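Conserved hypothetical protein TM1158 (Thermotoga maritima, PDB 1O1Y) probably acts as a class I glutamine amidotransferase, releasing ammonia from glutamine for transfer to an acceptor that is not established. Local coordinates at residues 146-151 with 170-175; 154-157 with 161-164; 184-189 with 227-232; 119-124 with 205-210; 18-23 with 80-85. All blocks are in the same frame, centred on the assembly; numbering follows the deposited sequence.

Contact 1: 146-151 with 170-175. With SO4 (sulfate ion), chain C.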
# COMPACT_ATOMS: atom_id res chain seq x y z
N VAL A 146 13.13 -1.79 0.38
CA VAL A 146 11.73 -2.13 0.17
C VAL A 146 11.46 -2.54 -1.29
O VAL A 146 12.30 -2.33 -2.21
CB VAL A 146 10.81 -0.95 0.54
CG1 VAL A 146 11.01 -0.53 1.96
CG2 VAL A 146 10.99 0.21 -0.45
N PHE A 147 10.31 -3.15 -1.50
CA PHE A 147 9.96 -3.64 -2.84
C PHE A 147 9.03 -2.64 -3.58
O PHE A 147 8.04 -2.14 -3.03
CB PHE A 147 9.30 -4.98 -2.75
CG PHE A 147 8.94 -5.58 -4.07
CD1 PHE A 147 9.91 -5.91 -5.00
CD2 PHE A 147 7.60 -5.86 -4.37
CE1 PHE A 147 9.54 -6.51 -6.23
CE2 PHE A 147 7.24 -6.44 -5.56
CZ PHE A 147 8.21 -6.74 -6.50
N GLN A 148 9.39 -2.33 -4.80
CA GLN A 148 8.71 -1.33 -5.62
C GLN A 148 8.20 -1.96 -6.88
O GLN A 148 8.87 -2.81 -7.50
CB GLN A 148 9.67 -0.21 -6.05
CG GLN A 148 10.24 0.60 -4.87
CD GLN A 148 9.28 1.65 -4.36
OE1 GLN A 148 8.08 1.61 -4.62
NE2 GLN A 148 9.83 2.61 -3.60
N TRP A 149 7.04 -1.52 -7.31
CA TRP A 149 6.54 -1.88 -8.61
C TRP A 149 5.61 -0.77 -9.11
O TRP A 149 4.40 -0.90 -9.12
CB TRP A 149 5.79 -3.21 -8.57
CG TRP A 149 5.71 -3.86 -9.95
CD1 TRP A 149 5.33 -3.27 -11.12
CD2 TRP A 149 6.05 -5.21 -10.29
NE1 TRP A 149 5.43 -4.17 -12.15
CE2 TRP A 149 5.85 -5.37 -11.66
CE3 TRP A 149 6.53 -6.30 -9.56
CZ2 TRP A 149 6.09 -6.59 -12.31
CZ3 TRP A 149 6.75 -7.50 -10.21
CH2 TRP A 149 6.54 -7.63 -11.56
N HIS A 150 6.20 0.33 -9.57
CA HIS A 150 5.40 1.50 -9.94
C HIS A 150 6.11 2.35 -10.97
O HIS A 150 7.33 2.45 -10.98
CB HIS A 150 5.03 2.34 -8.70
CG HIS A 150 6.15 3.21 -8.19
ND1 HIS A 150 6.25 4.55 -8.51
CD2 HIS A 150 7.23 2.92 -7.43
CE1 HIS A 150 7.35 5.04 -7.96
NE2 HIS A 150 7.97 4.07 -7.32
N GLY A 151 5.30 2.99 -11.80
CA GLY A 151 5.74 3.97 -12.76
C GLY A 151 5.22 5.36 -12.46
O GLY A 151 5.76 6.31 -13.00
N GLU A 170 10.87 11.89 -4.79
CA GLU A 170 10.85 12.66 -3.55
C GLU A 170 9.75 12.14 -2.60
O GLU A 170 9.91 12.15 -1.37
CB GLU A 170 10.57 14.13 -3.86
CG GLU A 170 10.65 15.00 -2.61
CD GLU A 170 10.66 16.49 -2.92
OE1 GLU A 170 9.95 16.90 -3.85
OE2 GLU A 170 11.38 17.25 -2.24
N ASN A 171 8.63 11.72 -3.17
CA ASN A 171 7.47 11.33 -2.35
C ASN A 171 7.21 9.83 -2.37
O ASN A 171 6.64 9.30 -3.30
CB ASN A 171 6.24 12.14 -2.79
CG ASN A 171 6.47 13.61 -2.71
OD1 ASN A 171 6.95 14.13 -1.68
ND2 ASN A 171 6.11 14.34 -3.78
N GLN A 172 7.69 9.16 -1.33
CA GLN A 172 7.53 7.70 -1.21
C GLN A 172 6.49 7.33 -0.19
O GLN A 172 5.98 6.21 -0.21
CB GLN A 172 8.88 7.07 -0.88
CG GLN A 172 9.79 7.02 -2.13
CD GLN A 172 9.46 5.93 -3.13
OE1 GLN A 172 8.53 5.15 -2.90
NE2 GLN A 172 10.23 5.86 -4.25
N GLY A 173 6.21 8.20 0.77
CA GLY A 173 5.23 7.88 1.80
C GLY A 173 4.85 9.13 2.59
O GLY A 173 5.66 10.06 2.74
N PHE A 174 3.59 9.20 3.04
CA PHE A 174 3.08 10.34 3.74
C PHE A 174 2.00 9.93 4.70
O PHE A 174 1.46 8.86 4.60
CB PHE A 174 2.59 11.43 2.77
CG PHE A 174 1.38 11.02 1.97
CD1 PHE A 174 1.52 10.35 0.76
CD2 PHE A 174 0.10 11.27 2.45
CE1 PHE A 174 0.40 9.97 0.04
CE2 PHE A 174 -1.03 10.90 1.70
CZ PHE A 174 -0.88 10.24 0.50
N VAL A 175 1.71 10.83 5.63
CA VAL A 175 0.65 10.64 6.60
C VAL A 175 -0.20 11.93 6.66
O VAL A 175 0.31 13.07 6.55
CB VAL A 175 1.22 10.34 8.02
CG1 VAL A 175 0.12 10.36 9.08
CG2 VAL A 175 1.96 9.04 8.04
S SO4 C . 1.82 2.52 -11.96
O1 SO4 C . 2.72 1.69 -12.74
O2 SO4 C . 2.44 3.26 -10.83
O3 SO4 C . 0.87 1.58 -11.35
O4 SO4 C . 1.04 3.45 -12.79

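Contact 2: 154-157 with 161-164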
# COMPACT_ATOMS: atom_id res chain seq x y z
N PHE A 154 3.46 11.08 -7.19
CA PHE A 154 2.52 12.10 -6.80
C PHE A 154 3.24 13.25 -6.11
O PHE A 154 4.36 13.10 -5.62
CB PHE A 154 1.42 11.53 -5.88
CG PHE A 154 1.96 10.72 -4.72
CD1 PHE A 154 2.14 9.35 -4.83
CD2 PHE A 154 2.33 11.34 -3.53
CE1 PHE A 154 2.70 8.62 -3.77
CE2 PHE A 154 2.87 10.62 -2.47
CZ PHE A 154 3.06 9.27 -2.59
N ASP A 155 2.56 14.39 -6.07
CA ASP A 155 2.94 15.52 -5.23
C ASP A 155 2.50 15.24 -3.79
O ASP A 155 1.57 14.50 -3.55
CB ASP A 155 2.24 16.77 -5.68
CG ASP A 155 2.81 17.33 -6.96
OD1 ASP A 155 3.99 17.01 -7.29
OD2 ASP A 155 2.15 18.12 -7.67
N LEU A 156 3.19 15.84 -2.83
CA LEU A 156 2.81 15.72 -1.42
C LEU A 156 1.60 16.60 -1.15
O LEU A 156 1.63 17.78 -1.41
CB LEU A 156 3.97 16.17 -0.54
CG LEU A 156 3.81 16.10 0.98
CD1 LEU A 156 3.75 14.67 1.41
CD2 LEU A 156 4.94 16.81 1.65
N PRO A 157 0.49 16.03 -0.66
CA PRO A 157 -0.67 16.87 -0.38
C PRO A 157 -0.34 17.93 0.65
O PRO A 157 0.50 17.73 1.54
CB PRO A 157 -1.68 15.89 0.19
CG PRO A 157 -1.33 14.56 -0.38
CD PRO A 157 0.19 14.60 -0.45
N THR A 161 2.17 15.11 5.95
CA THR A 161 3.57 15.01 6.34
C THR A 161 4.27 14.00 5.51
O THR A 161 3.84 12.86 5.46
CB THR A 161 3.62 14.59 7.81
OG1 THR A 161 3.01 15.64 8.55
CG2 THR A 161 5.06 14.56 8.32
N ARG A 162 5.36 14.38 4.85
CA ARG A 162 6.18 13.37 4.17
C ARG A 162 6.91 12.53 5.22
O ARG A 162 7.50 13.08 6.14
CB ARG A 162 7.26 14.03 3.31
CG ARG A 162 8.07 13.02 2.47
CD ARG A 162 9.15 13.64 1.59
NE ARG A 162 8.57 14.52 0.57
CZ ARG A 162 8.57 15.84 0.56
NH1 ARG A 162 9.17 16.59 1.51
NH2 ARG A 162 7.96 16.45 -0.46
N VAL A 163 6.82 11.22 5.07
CA VAL A 163 7.50 10.29 5.97
C VAL A 163 8.63 9.54 5.27
O VAL A 163 9.61 9.17 5.95
CB VAL A 163 6.49 9.33 6.64
CG1 VAL A 163 7.19 8.33 7.59
CG2 VAL A 163 5.52 10.15 7.48
N PHE A 164 8.47 9.25 4.00
CA PHE A 164 9.52 8.61 3.23
C PHE A 164 9.84 9.33 1.93
O PHE A 164 8.95 9.80 1.21
CB PHE A 164 9.18 7.15 2.90
CG PHE A 164 9.03 6.26 4.12
CD1 PHE A 164 10.15 5.67 4.73
CD2 PHE A 164 7.78 6.08 4.68
CE1 PHE A 164 10.01 4.88 5.85
CE2 PHE A 164 7.67 5.29 5.81
CZ PHE A 164 8.79 4.70 6.40

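Contact 3: 184-189 with 227-232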
# COMPACT_ATOMS: atom_id res chain seq x y z
N PHE A 184 5.51 2.12 -1.76
CA PHE A 184 6.25 0.87 -1.78
C PHE A 184 5.56 -0.28 -1.00
O PHE A 184 4.59 -0.07 -0.22
CB PHE A 184 7.66 1.11 -1.24
CG PHE A 184 7.68 1.74 0.12
CD1 PHE A 184 7.79 3.14 0.26
CD2 PHE A 184 7.66 0.95 1.26
CE1 PHE A 184 7.79 3.71 1.53
CE2 PHE A 184 7.68 1.51 2.49
CZ PHE A 184 7.76 2.90 2.65
N HIS A 185 6.16 -1.45 -1.11
CA HIS A 185 5.64 -2.67 -0.51
C HIS A 185 6.58 -3.18 0.57
O HIS A 185 7.77 -3.46 0.30
CB HIS A 185 5.51 -3.73 -1.59
CG HIS A 185 4.55 -3.35 -2.66
ND1 HIS A 185 3.20 -3.62 -2.58
CD2 HIS A 185 4.74 -2.70 -3.83
CE1 HIS A 185 2.60 -3.18 -3.68
NE2 HIS A 185 3.51 -2.62 -4.45
N ILE A 186 6.04 -3.34 1.79
CA ILE A 186 6.71 -4.06 2.84
C ILE A 186 5.94 -5.32 3.20
O ILE A 186 6.33 -6.05 4.13
CB ILE A 186 6.92 -3.18 4.11
CG1 ILE A 186 5.59 -2.78 4.75
CG2 ILE A 186 7.74 -1.95 3.78
CD1 ILE A 186 5.74 -1.95 6.07
N GLU A 187 4.88 -5.62 2.42
CA GLU A 187 4.05 -6.83 2.64
C GLU A 187 4.39 -8.00 1.74
O GLU A 187 3.76 -9.05 1.83
CB GLU A 187 2.57 -6.51 2.54
CG GLU A 187 1.98 -6.41 1.13
CD GLU A 187 2.34 -5.13 0.35
OE1 GLU A 187 3.03 -4.19 0.86
OE2 GLU A 187 1.88 -5.05 -0.82
N VAL A 188 5.34 -7.81 0.82
CA VAL A 188 5.71 -8.85 -0.12
C VAL A 188 6.95 -9.58 0.41
O VAL A 188 8.09 -9.10 0.29
CB VAL A 188 5.91 -8.31 -1.56
CG1 VAL A 188 6.28 -9.46 -2.54
CG2 VAL A 188 4.66 -7.57 -2.05
N GLY A 189 6.69 -10.74 0.99
CA GLY A 189 7.69 -11.69 1.43
C GLY A 189 7.94 -12.72 0.35
O GLY A 189 7.45 -12.54 -0.77
N GLY A 227 8.34 -7.67 10.66
CA GLY A 227 8.39 -7.07 11.97
C GLY A 227 7.98 -5.59 11.94
O GLY A 227 7.23 -5.13 12.82
N LEU A 228 8.47 -4.85 10.96
CA LEU A 228 8.10 -3.43 10.80
C LEU A 228 6.60 -3.25 10.46
O LEU A 228 5.93 -2.38 11.00
CB LEU A 228 8.96 -2.79 9.75
CG LEU A 228 10.46 -2.68 10.08
CD1 LEU A 228 11.23 -2.16 8.88
CD2 LEU A 228 10.67 -1.81 11.25
N LEU A 229 6.12 -4.11 9.61
CA LEU A 229 4.73 -4.12 9.18
C LEU A 229 3.81 -4.38 10.41
O LEU A 229 2.79 -3.71 10.59
CB LEU A 229 4.56 -5.16 8.09
CG LEU A 229 3.16 -5.34 7.46
CD1 LEU A 229 2.53 -4.02 7.01
CD2 LEU A 229 3.23 -6.37 6.30
N ARG A 230 4.19 -5.34 11.25
CA ARG A 230 3.47 -5.62 12.50
C ARG A 230 3.43 -4.37 13.38
O ARG A 230 2.39 -4.01 13.94
CB ARG A 230 4.14 -6.68 13.35
CG ARG A 230 3.85 -8.04 13.02
CD ARG A 230 4.46 -9.01 14.03
NE ARG A 230 4.45 -10.36 13.51
CZ ARG A 230 5.53 -11.07 13.23
NH1 ARG A 230 6.74 -10.54 13.34
NH2 ARG A 230 5.38 -12.32 12.82
N SER A 231 4.58 -3.69 13.49
CA SER A 231 4.66 -2.49 14.33
C SER A 231 3.71 -1.42 13.78
O SER A 231 3.02 -0.76 14.57
CB SER A 231 6.09 -1.95 14.41
OG SER A 231 6.88 -2.86 15.17
N LEU A 232 3.80 -1.17 12.49
CA LEU A 232 2.93 -0.20 11.82
C LEU A 232 1.44 -0.51 12.10
O LEU A 232 0.70 0.38 12.51
CB LEU A 232 3.21 -0.13 10.32
CG LEU A 232 2.26 0.79 9.50
CD1 LEU A 232 2.40 2.26 10.00
CD2 LEU A 232 2.58 0.62 8.07

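Contact 4: 119-124 with 205-210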
# COMPACT_ATOMS: atom_id res chain seq x y z
N ASN A 119 11.78 9.73 -13.60
CA ASN A 119 13.07 9.11 -13.31
C ASN A 119 13.03 7.60 -13.48
O ASN A 119 13.79 6.89 -12.81
CB ASN A 119 13.53 9.46 -11.90
CG ASN A 119 13.98 10.92 -11.76
OD1 ASN A 119 14.39 11.54 -12.73
ND2 ASN A 119 13.91 11.46 -10.56
N GLY A 120 12.17 7.14 -14.36
CA GLY A 120 12.00 5.72 -14.65
C GLY A 120 11.12 4.99 -13.66
O GLY A 120 10.79 5.49 -12.58
N GLU A 121 10.70 3.80 -14.05
CA GLU A 121 9.93 2.94 -13.16
C GLU A 121 10.84 2.35 -12.09
O GLU A 121 12.04 2.17 -12.30
CB GLU A 121 9.29 1.79 -13.92
CG GLU A 121 8.20 2.16 -14.90
CD GLU A 121 7.57 0.92 -15.51
OE1 GLU A 121 6.36 0.65 -15.31
OE2 GLU A 121 8.31 0.18 -16.14
N GLU A 122 10.26 2.05 -10.94
CA GLU A 122 10.91 1.29 -9.90
C GLU A 122 10.25 -0.08 -9.85
O GLU A 122 9.09 -0.20 -9.44
CB GLU A 122 10.79 2.02 -8.57
CG GLU A 122 11.65 3.28 -8.44
CD GLU A 122 11.60 3.89 -7.05
OE1 GLU A 122 10.50 4.06 -6.46
OE2 GLU A 122 12.68 4.24 -6.50
N ILE A 123 10.96 -1.10 -10.32
CA ILE A 123 10.47 -2.46 -10.26
C ILE A 123 11.60 -3.28 -9.66
O ILE A 123 12.64 -3.47 -10.29
CB ILE A 123 10.07 -3.01 -11.61
CG1 ILE A 123 8.98 -2.15 -12.24
CG2 ILE A 123 9.63 -4.48 -11.43
CD1 ILE A 123 8.61 -2.57 -13.66
N GLY A 124 11.42 -3.69 -8.42
CA GLY A 124 12.49 -4.38 -7.72
C GLY A 124 12.76 -3.84 -6.34
O GLY A 124 11.92 -3.19 -5.77
N GLU A 205 10.21 -10.66 -18.05
CA GLU A 205 11.06 -11.07 -19.17
C GLU A 205 11.27 -9.89 -20.13
O GLU A 205 12.39 -9.65 -20.57
CB GLU A 205 10.51 -12.27 -19.98
CG GLU A 205 10.55 -13.60 -19.27
CD GLU A 205 9.93 -14.74 -20.09
OE1 GLU A 205 9.42 -14.50 -21.20
OE2 GLU A 205 9.98 -15.90 -19.61
N LYS A 206 10.19 -9.19 -20.47
CA LYS A 206 10.23 -8.06 -21.43
C LYS A 206 11.23 -7.01 -20.93
O LYS A 206 12.07 -6.53 -21.71
CB LYS A 206 8.86 -7.38 -21.57
CG LYS A 206 8.82 -6.24 -22.59
CD LYS A 206 7.37 -5.90 -22.99
CE LYS A 206 7.23 -4.52 -23.67
NZ LYS A 206 7.28 -4.65 -25.14
N LYS A 207 11.19 -6.76 -19.64
CA LYS A 207 12.00 -5.73 -18.99
C LYS A 207 13.38 -6.26 -18.54
O LYS A 207 14.19 -5.52 -18.00
CB LYS A 207 11.25 -5.14 -17.83
CG LYS A 207 10.00 -4.36 -18.30
CD LYS A 207 9.20 -3.74 -17.19
CE LYS A 207 8.02 -2.91 -17.82
NZ LYS A 207 6.97 -2.53 -16.84
N LYS A 208 13.61 -7.55 -18.79
CA LYS A 208 14.87 -8.21 -18.47
C LYS A 208 15.24 -8.04 -16.99
O LYS A 208 16.36 -7.70 -16.62
CB LYS A 208 15.97 -7.75 -19.45
CG LYS A 208 15.65 -8.06 -20.91
CD LYS A 208 16.80 -7.74 -21.90
CE LYS A 208 17.08 -6.24 -21.94
NZ LYS A 208 18.21 -5.95 -22.89
N ILE A 209 14.26 -8.29 -16.11
CA ILE A 209 14.44 -8.22 -14.66
C ILE A 209 14.49 -9.66 -14.16
O ILE A 209 13.62 -10.48 -14.50
CB ILE A 209 13.27 -7.44 -14.01
CG1 ILE A 209 13.28 -6.00 -14.51
CG2 ILE A 209 13.33 -7.45 -12.49
CD1 ILE A 209 12.09 -5.18 -14.00
N ASP A 210 15.56 -10.00 -13.43
CA ASP A 210 15.85 -11.37 -13.00
C ASP A 210 14.96 -11.75 -11.81
O ASP A 210 15.12 -11.21 -10.71
CB ASP A 210 17.30 -11.47 -12.54
CG ASP A 210 17.75 -12.89 -12.34
OD1 ASP A 210 16.92 -13.78 -12.08
OD2 ASP A 210 18.94 -13.21 -12.44

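Contact 5: 18-23 with 80-85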
# COMPACT_ATOMS: atom_id res chain seq x y z
N ILE A 18 -9.38 -3.52 0.40
CA ILE A 18 -9.88 -3.15 -0.91
C ILE A 18 -8.80 -3.53 -1.94
O ILE A 18 -7.71 -3.00 -1.96
CB ILE A 18 -10.23 -1.66 -1.00
CG1 ILE A 18 -11.22 -1.26 0.12
CG2 ILE A 18 -10.78 -1.31 -2.38
CD1 ILE A 18 -11.45 0.27 0.22
N ARG A 19 -9.16 -4.48 -2.77
CA ARG A 19 -8.24 -5.16 -3.67
C ARG A 19 -8.61 -4.95 -5.15
O ARG A 19 -9.75 -5.12 -5.57
CB ARG A 19 -8.24 -6.64 -3.35
CG ARG A 19 -7.26 -7.46 -4.29
CD ARG A 19 -7.00 -8.87 -3.82
NE ARG A 19 -8.26 -9.64 -3.75
CZ ARG A 19 -8.37 -10.89 -3.31
NH1 ARG A 19 -7.30 -11.63 -3.07
NH2 ARG A 19 -9.57 -11.44 -3.20
N HIS A 20 -7.62 -4.54 -5.92
CA HIS A 20 -7.80 -4.29 -7.35
C HIS A 20 -7.39 -5.42 -8.26
O HIS A 20 -7.94 -5.57 -9.36
CB HIS A 20 -6.96 -3.13 -7.69
CG HIS A 20 -7.33 -1.91 -6.93
ND1 HIS A 20 -6.40 -1.13 -6.29
CD2 HIS A 20 -8.55 -1.42 -6.59
CE1 HIS A 20 -7.01 -0.10 -5.72
NE2 HIS A 20 -8.32 -0.25 -5.89
N VAL A 21 -6.42 -6.21 -7.81
CA VAL A 21 -5.84 -7.29 -8.60
C VAL A 21 -5.69 -8.45 -7.65
O VAL A 21 -5.11 -8.26 -6.59
CB VAL A 21 -4.44 -6.87 -9.13
CG1 VAL A 21 -3.82 -7.99 -9.91
CG2 VAL A 21 -4.57 -5.62 -10.06
N GLU A 22 -6.20 -9.62 -8.02
CA GLU A 22 -6.29 -10.74 -7.08
C GLU A 22 -4.94 -11.11 -6.46
O GLU A 22 -4.84 -11.34 -5.25
CB GLU A 22 -6.91 -11.96 -7.73
CG GLU A 22 -7.12 -13.10 -6.75
CD GLU A 22 -7.91 -14.24 -7.36
OE1 GLU A 22 -8.23 -14.18 -8.57
OE2 GLU A 22 -8.22 -15.19 -6.60
N ILE A 23 -3.90 -11.12 -7.29
CA ILE A 23 -2.53 -11.44 -6.85
C ILE A 23 -1.94 -10.38 -5.93
O ILE A 23 -1.10 -10.68 -5.08
CB ILE A 23 -1.62 -11.59 -8.12
CG1 ILE A 23 -2.00 -12.88 -8.85
CG2 ILE A 23 -0.15 -11.56 -7.78
CD1 ILE A 23 -1.61 -14.14 -8.15
N LYS A 80 -14.51 5.09 -9.05
CA LYS A 80 -15.40 6.13 -8.58
C LYS A 80 -15.97 5.77 -7.19
O LYS A 80 -16.01 6.60 -6.29
CB LYS A 80 -16.52 6.36 -9.60
CG LYS A 80 -17.41 7.53 -9.27
N TYR A 81 -16.40 4.53 -7.03
CA TYR A 81 -16.90 4.04 -5.73
C TYR A 81 -15.81 4.06 -4.66
O TYR A 81 -16.05 4.46 -3.51
CB TYR A 81 -17.42 2.61 -5.92
CG TYR A 81 -17.94 1.97 -4.68
CD1 TYR A 81 -19.02 2.50 -4.01
CD2 TYR A 81 -17.36 0.81 -4.17
CE1 TYR A 81 -19.53 1.87 -2.85
CE2 TYR A 81 -17.85 0.20 -3.00
CZ TYR A 81 -18.92 0.74 -2.35
OH TYR A 81 -19.44 0.14 -1.21
N GLU A 82 -14.61 3.64 -5.03
CA GLU A 82 -13.48 3.67 -4.14
C GLU A 82 -13.13 5.05 -3.70
O GLU A 82 -12.88 5.27 -2.52
CB GLU A 82 -12.25 3.05 -4.79
CG GLU A 82 -12.42 1.56 -5.03
CD GLU A 82 -11.16 0.92 -5.59
OE1 GLU A 82 -10.07 1.46 -5.38
OE2 GLU A 82 -11.28 -0.14 -6.24
N PHE A 83 -13.11 6.01 -4.62
CA PHE A 83 -12.87 7.42 -4.22
C PHE A 83 -13.93 7.91 -3.21
O PHE A 83 -13.59 8.64 -2.27
CB PHE A 83 -12.83 8.31 -5.45
CG PHE A 83 -11.50 8.26 -6.19
CD1 PHE A 83 -11.46 7.87 -7.52
CD2 PHE A 83 -10.30 8.55 -5.54
CE1 PHE A 83 -10.26 7.80 -8.20
CE2 PHE A 83 -9.11 8.48 -6.21
CZ PHE A 83 -9.09 8.09 -7.56
N GLN A 84 -15.18 7.50 -3.39
CA GLN A 84 -16.24 7.85 -2.47
C GLN A 84 -15.95 7.25 -1.10
O GLN A 84 -16.14 7.93 -0.05
CB GLN A 84 -17.62 7.38 -2.96
CG GLN A 84 -18.08 8.12 -4.19
CD GLN A 84 -19.37 7.58 -4.79
OE1 GLN A 84 -19.69 6.39 -4.67
NE2 GLN A 84 -20.10 8.45 -5.46
N LEU A 85 -15.49 6.02 -1.07
CA LEU A 85 -15.13 5.39 0.23
C LEU A 85 -13.99 6.12 0.92
O LEU A 85 -14.04 6.36 2.14
CB LEU A 85 -14.76 3.92 0.07
CG LEU A 85 -15.86 3.00 -0.44
CD1 LEU A 85 -15.31 1.59 -0.58
CD2 LEU A 85 -17.06 3.01 0.46

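Contact 1: 146-151 with 170-175
In the large mixed sheet of this class I glutamine amidotransferase fold, Gln148 of strand 143-150 meets Gln172, which forms with Gly173 a classic beta bulge opposite Phe164. Strands 125-130 and 161-165 come between the two in sheet order, so the residues meet by their side-chain ends alone. Each chain bends at chi2 (-80° in Gln148), and the bends bring the amides together from opposite directions. Gln148 NE2 donates to Gln172 OE1 over 2.9 Å. The acceptor lies close to the plane of the Gln148 amide, but the donor stands above the carbonyl plane of Gln172, off its lone pairs; the two amide planes are turned 52° apart. Glutamine suits this buried place because a single amide accepts and donates: Gln172 NE2 is also bonded to Glu122 OE1 and Ser166 OG. His150 NE2, 4.2 Å from Gln172 NE2, binds the same Glu122 oxygen, while its ND1 is held by Asp152 O; two acceptors at one ring would probably favour the doubly protonated form. Where the strand ends, Gly151 N shares its hydrogen between O1 and O2 of a sulfate, probably from the crystallisation liquor, each 3.0 Å away.

Contact 2: 154-157 with 161-164
Van der Waals packing of Leu156 against Arg162 makes up this surface contact, with the two branches of the leucine doing different work. CD2 sits over one face of the guanidinium, offset toward its rim, 3.7 Å from Arg162 NH2. CD1 lies against the backbone instead, 3.8 Å from Arg162 N and 4.2 Å from Thr161 C. Arg162 CB adds an aliphatic touch, 4.0 Å from Leu156 CD2. The chain of Arg162 runs straight out to CG and CD and then bends at chi3 (-64°), a turn that brings the flat group back over the leucine. Leucine suits the place because its forked end can touch the strand and the guanidinium face at once, and a guanidinium accepts a methyl over its face while its N-H groups, which point outward in the plane, remain usable. The contact joins the loop after strand 152-154 to strand 161-165 of the large mixed sheet; there Val163 and Phe164 form a classic beta bulge opposite Gly173, on strand 173-176. Polar interactions fix the arginine from outside the pair. Arg162 NE is bonded to Asn171 OD1, and Asn171 ND2 in turn binds Phe154 O, so one asparagine links both segments; the ion pair of Arg162 NH2 with Glu170 OE2 is long and weak. Packing against neighbours adds to this: Leu156 also touches Phe174, and Pro157 rests on Ala107 of helix 102-109, with the Phe154 ring meeting Phe174 close by.

Contact 3: 184-189 with 227-232
Ile186 and Leu229 form the first shell, their side chains crossing at a slant. Ile186 CD1 touches Leu229 CD1 and Leu229 CA, both at 3.9 Å, reaching the helix backbone too. The other branch, Leu229 CD2, lies on the opposing main chain, 3.8 Å from Ile186 O and 3.8 Å from Glu187 CA. Forked leucine thus meets side chain and main chain at once. That carbonyl oxygen of Ile186 is buried with no polar partner in the model. In Ile186, chi1 of 65° sets CG1 between the backbone N and the carbonyl carbon, which aims its longer branch at the helix. An alanine at Leu229 is likely to open a gap beside Ile186 CD1 and to uncover the chain at Glu187. One shell outward, His185 ND1 donates to Glu187 OE2 over 2.6 Å at 167°, on its syn side; the oxygen lies in the ring plane of His185, whereas ND1 is 26° out of the carboxylate plane. His185 NE2 is bonded to OD1 of the oxidised cysteine, a cysteinesulfonic acid, at position 100; the arrangement is consistent with the Cys-His-Glu triad of class I glutamine amidotransferases. The contact backs this probable active-site loop with helix 211-237. Val146 of strand 143-150 touches Ile186, and helix 28-35 lays Met29 against both Leu229 and Glu187, with Ile32 next to the leucine.

Contact 4: 119-124 with 205-210
Glu121, just before the edge strand 122-123 of the large sheet, and Ile123 on it meet Lys207 and Ile209 from the end of helix 201-206, where Lys208 with its positive phi closes a Schellman motif. Glu121 with Lys207, Ile123 with Lys207 and Ile123 with Ile209 all cross at about a right angle. Glu121 and Lys207 are both extended beyond CG, Lys207 with chi2 at 180°, and long straight chains of this kind can span the gap between strand and helix end at the surface. Lys207 NZ makes a salt bridge with Glu121 OE2 at 3.1 Å, using the syn lone pair of that oxygen, on the side facing OE1. The same ammonium has a second and stronger partner in Glu203 OE1, so two carboxylates share one positive charge. Ile123 CD1 lies across the lysine chain, 3.8 Å from Lys207 CD and 3.6 Å from Lys207 NZ, which shows why lysine fits: the aliphatic CD packs on Ile123 CD1 while NZ goes on to the acids. A methionine in place of Lys207 would probably leave Glu121 and Glu203 without their shared counter-charge. The branched Ile123 also turns to Ile209, itself in contact with Leu204 of the helix, and it touches Trp149 on the neighbouring strand. On the apolar side the crossing closes with Ile209 CD1 set 3.6 Å from Ile123 CG2 and 3.8 Å from Ile123 CB.

Contact 5: 18-23 with 80-85
His20 and Glu82 make the tight part of this contact, approaching from opposite directions, with the carboxylate at the edge of the ring. His20 NE2 donates to Glu82 OE1 over a very short 2.5 Å, almost straight at 168°, and the oxygen lies near the ring plane. Ring and carboxylate are only 9° from coplanar. Both groups have a second partner, Gly65 O for His20 ND1 and Thr45 OG1 for Glu82 OE2, which fixes their rotation and satisfies polar atoms in a buried place. The extended chain of Glu82 suits the task because it carries the carboxylate from the helix to the loop. Looser packing flanks it: Ile18 CG2 lies 3.9 Å from Glu82 CD, and the apolar pair Ile18 CD1 and Leu85 CD1 is 4.2 Å apart. Toward solvent the segments part. Arg19, partly exposed, has its CB pointing away from the helix and engages Asp44 in a salt bridge and Tyr42 in a cation-pi contact. In this flavodoxin-like fold, helix 78-92 packs on the parallel strands where strand 14-18 ends beside strand 60-63; Leu63 of that strand touches Ile18, His20 and Glu82, and Met105 of helix 102-109 borders the carboxylate chain.

How the contacts relate
From the N terminus, contact 5 comes first: it closes a loop from the end of strand 14-18 to helix 78-92, before any other opens. Contact 4 then opens at 119-124 and closes at 205-210, joining the edge strand to the end of helix 201-206. Within its span lies contact 1, tying strand 143-150 to the bulge at the start of strand 173-176, and within contact 1 the short loop of contact 2. Contact 3 opens after contact 1 has closed and ends on helix 211-237, crossing contact 4. Contacts 1, 2 and 3 touch one another, contact 4 joins them through contact 1, and contact 5 stands apart, on the other side of the chain's centre from contacts 1 and 3.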